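Local coordinates for protein heroin esterase (Rhodococcus sp., PDB 1LZL) that probably hydrolyses acetyl esters such as heroin, acting as an esterase of the alpha/beta hydrolase fold, at residues V81-H86 with A112-E117. Residues are numbered along the deposited sequence; the frame is centred on the assembly and turned at random.
Sequences VLLWIH and AVANVE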
ATOM      1  N   VAL A  81       8.054  13.325  -5.261  1.00 12.12           N
ATOM      2  CA  VAL A  81       6.697  12.804  -5.394  1.00 11.70           C
ATOM      3  C   VAL A  81       6.600  11.415  -4.750  1.00 11.47           C
ATOM      4  O   VAL A  81       7.529  10.625  -4.862  1.00 11.85           O
ATOM      5  CB  VAL A  81       6.265  12.740  -6.855  1.00 11.96           C
ATOM      6  CG1 VAL A  81       7.183  11.831  -7.670  1.00 14.08           C
ATOM      7  CG2 VAL A  81       4.798  12.295  -7.004  1.00 12.17           C
ATOM      8  N   LEU A  82       5.476  11.137  -4.105  1.00 10.23           N
ATOM      9  CA  LEU A  82       5.148   9.818  -3.596  1.00 10.30           C
ATOM     10  C   LEU A  82       4.084   9.234  -4.528  1.00 10.93           C
ATOM     11  O   LEU A  82       2.999   9.821  -4.610  1.00 11.35           O
ATOM     12  CB  LEU A  82       4.619   9.899  -2.170  1.00 10.67           C
ATOM     13  CG  LEU A  82       3.996   8.614  -1.582  1.00 10.98           C
ATOM     14  CD1 LEU A  82       5.038   7.493  -1.480  1.00 10.45           C
ATOM     15  CD2 LEU A  82       3.363   8.963  -0.233  1.00 11.47           C
ATOM     16  N   LEU A  83       4.373   8.124  -5.186  1.00  9.09           N
ATOM     17  CA  LEU A  83       3.333   7.367  -5.899  1.00  9.36           C
ATOM     18  C   LEU A  83       2.686   6.500  -4.827  1.00  8.81           C
ATOM     19  O   LEU A  83       3.369   5.708  -4.186  1.00  9.99           O
ATOM     20  CB  LEU A  83       3.976   6.543  -7.019  1.00 10.15           C
ATOM     21  CG  LEU A  83       3.005   5.783  -7.920  1.00 11.50           C
ATOM     22  CD1 LEU A  83       2.401   6.667  -8.969  1.00 23.15           C
ATOM     23  CD2 LEU A  83       3.696   4.625  -8.658  1.00 21.72           C
ATOM     24  N   TRP A  84       1.390   6.645  -4.585  1.00  8.68           N
ATOM     25  CA  TRP A  84       0.726   5.968  -3.500  1.00  8.23           C
ATOM     26  C   TRP A  84      -0.342   5.025  -4.038  1.00  8.94           C
ATOM     27  O   TRP A  84      -1.049   5.373  -4.996  1.00  9.22           O
ATOM     28  CB  TRP A  84       0.024   7.011  -2.565  1.00 10.79           C
ATOM     29  CG  TRP A  84      -0.653   6.275  -1.435  1.00 10.11           C
ATOM     30  CD1 TRP A  84      -1.977   6.078  -1.264  1.00 13.36           C
ATOM     31  CD2 TRP A  84       0.026   5.637  -0.358  1.00 11.66           C
ATOM     32  NE1 TRP A  84      -2.188   5.354  -0.126  1.00 15.02           N
ATOM     33  CE2 TRP A  84      -0.983   5.074   0.452  1.00 13.29           C
ATOM     34  CE3 TRP A  84       1.354   5.485   0.030  1.00 12.38           C
ATOM     35  CZ2 TRP A  84      -0.716   4.362   1.623  1.00 17.01           C
ATOM     36  CZ3 TRP A  84       1.644   4.775   1.198  1.00 16.43           C
ATOM     37  CH2 TRP A  84       0.601   4.221   1.990  1.00 18.69           C
ATOM     38  N   ILE A  85      -0.465   3.858  -3.423  1.00  8.41           N
ATOM     39  CA  ILE A  85      -1.365   2.808  -3.891  1.00  7.74           C
ATOM     40  C   ILE A  85      -2.179   2.311  -2.712  1.00  8.05           C
ATOM     41  O   ILE A  85      -1.676   1.759  -1.708  1.00  8.47           O
ATOM     42  CB  ILE A  85      -0.532   1.661  -4.521  1.00  7.71           C
ATOM     43  CG1 ILE A  85       0.455   2.212  -5.573  1.00  8.60           C
ATOM     44  CG2 ILE A  85      -1.434   0.595  -5.089  1.00  8.01           C
ATOM     45  CD1 ILE A  85       1.513   1.192  -5.989  1.00  9.46           C
ATOM     46  N   HIS A  86      -3.502   2.492  -2.801  1.00  8.32           N
ATOM     47  CA  HIS A  86      -4.392   2.155  -1.702  1.00  8.59           C
ATOM     48  C   HIS A  86      -4.536   0.643  -1.536  1.00  8.72           C
ATOM     49  O   HIS A  86      -4.210  -0.121  -2.420  1.00  9.29           O
ATOM     50  CB  HIS A  86      -5.789   2.729  -1.917  1.00  9.35           C
ATOM     51  CG  HIS A  86      -6.574   2.053  -3.007  1.00 10.51           C
ATOM     52  ND1 HIS A  86      -7.293   0.899  -2.806  1.00 10.38           N
ATOM     53  CD2 HIS A  86      -6.822   2.412  -4.317  1.00 10.01           C
ATOM     54  CE1 HIS A  86      -7.901   0.529  -3.917  1.00  9.79           C
ATOM     55  NE2 HIS A  86      -7.653   1.418  -4.858  1.00 10.22           N
ATOM     56  N   ALA A 112       4.639  16.348  -3.771  1.00 13.68           N
ATOM     57  CA  ALA A 112       3.502  15.908  -4.579  1.00 11.71           C
ATOM     58  C   ALA A 112       3.172  14.458  -4.267  1.00 12.74           C
ATOM     59  O   ALA A 112       4.025  13.677  -3.842  1.00 11.76           O
ATOM     60  CB  ALA A 112       3.841  16.064  -6.053  1.00 13.11           C
ATOM     61  N   VAL A 113       1.894  14.114  -4.448  1.00 12.17           N
ATOM     62  CA  VAL A 113       1.471  12.739  -4.231  1.00  9.96           C
ATOM     63  C   VAL A 113       0.623  12.313  -5.414  1.00  9.89           C
ATOM     64  O   VAL A 113      -0.366  12.963  -5.769  1.00 12.06           O
ATOM     65  CB  VAL A 113       0.691  12.589  -2.921  1.00 11.14           C
ATOM     66  CG1 VAL A 113       0.300  11.118  -2.779  1.00 13.70           C
ATOM     67  CG2 VAL A 113       1.479  13.074  -1.709  1.00 11.57           C
ATOM     68  N   ALA A 114       1.033  11.216  -6.041  1.00  9.95           N
ATOM     69  CA  ALA A 114       0.308  10.659  -7.196  1.00  9.69           C
ATOM     70  C   ALA A 114      -0.422   9.417  -6.688  1.00 10.03           C
ATOM     71  O   ALA A 114       0.212   8.359  -6.547  1.00  9.46           O
ATOM     72  CB  ALA A 114       1.290  10.340  -8.317  1.00  9.84           C
ATOM     73  N   ASN A 115      -1.687   9.558  -6.340  1.00  9.60           N
ATOM     74  CA  ASN A 115      -2.496   8.481  -5.762  1.00  9.06           C
ATOM     75  C   ASN A 115      -3.220   7.706  -6.848  1.00  8.80           C
ATOM     76  O   ASN A 115      -4.075   8.244  -7.564  1.00 10.35           O
ATOM     77  CB  ASN A 115      -3.441   9.202  -4.816  1.00  9.93           C
ATOM     78  CG  ASN A 115      -4.378   8.320  -4.043  1.00 10.37           C
ATOM     79  OD1 ASN A 115      -4.206   7.097  -4.069  1.00 11.91           O
ATOM     80  ND2 ASN A 115      -5.381   8.901  -3.394  1.00 11.98           N
ATOM     81  N   VAL A 116      -2.842   6.441  -7.039  1.00  9.13           N
ATOM     82  CA  VAL A 116      -3.211   5.726  -8.287  1.00  9.07           C
ATOM     83  C   VAL A 116      -4.529   4.961  -8.231  1.00  9.28           C
ATOM     84  O   VAL A 116      -4.740   4.122  -7.329  1.00 10.37           O
ATOM     85  CB  VAL A 116      -2.089   4.732  -8.651  1.00 10.73           C
ATOM     86  CG1 VAL A 116      -2.418   4.022  -9.960  1.00 12.87           C
ATOM     87  CG2 VAL A 116      -0.713   5.373  -8.744  1.00 11.46           C
ATOM     88  N   GLU A 117      -5.409   5.213  -9.186  1.00  9.54           N
ATOM     89  CA  GLU A 117      -6.665   4.449  -9.321  1.00  9.44           C
ATOM     90  C   GLU A 117      -6.424   3.206 -10.157  1.00 10.11           C
ATOM     91  O   GLU A 117      -6.615   3.187 -11.372  1.00 11.06           O
ATOM     92  CB  GLU A 117      -7.748   5.325  -9.931  1.00 11.13           C
ATOM     93  CG  GLU A 117      -9.130   4.672  -9.842  1.00 14.39           C
ATOM     94  CD  GLU A 117      -9.751   4.890  -8.499  1.00 16.33           C
ATOM     95  OE1 GLU A 117      -9.509   4.094  -7.581  1.00 14.68           O
ATOM     96  OE2 GLU A 117     -10.493   5.871  -8.327  1.00 21.23           O
TER
HETATM   97  O   HOH W   1      -4.434   4.439  -4.602  1.00  9.76           O
HETATM   98  O   HOH W   2      -8.436   1.672  -7.426  1.00 12.61           O
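In the central sheet of the alpha/beta hydrolase fold, strands 79-85 and 112-116 run parallel and illustrate a beta-alpha-beta crossover, with helix 99-109 as the connection. Four backbone hydrogen bonds join them: Leu82 N to Ala112 O, Ala114 N to Leu82 O, Trp84 N to Ala114 O and Val116 N to Trp84 O. The last is nearly straight (169°) and lies almost along the C=O axis.

Apolar packing differs on the two faces. On the face shared by Val81, Ala112 and Ala114, Leu83 keeps CG anti to the backbone N (chi1 -175°); with chi2 at 81° its CD1 comes to a tight 3.4 Å from Val116 CG2, the two side chains crossing obliquely, while the same CD1 lies 3.9 Å from Ala114 CB. An alanine at Leu83 would remove CD1 and would probably loosen this packing beneath helix 128-142. On the other face Trp84 CB meets Val113 CG1, and the indole ring reaches Phe101.

Polar groups gather around His86 and Glu117. The Asn115 amide, whose ND2 bonds Ala95 O, sets OD1 at the indole edge, 3.7 Å from Trp84 CD1. One water accepts from His86 N and donates to Asn115 OD1 and Val116 O; a second, in the imidazole plane, has its O 2.7 Å from His86 NE2 and donates to Glu117 OE1, which also accepts a hydrogen bond from Ala95 N.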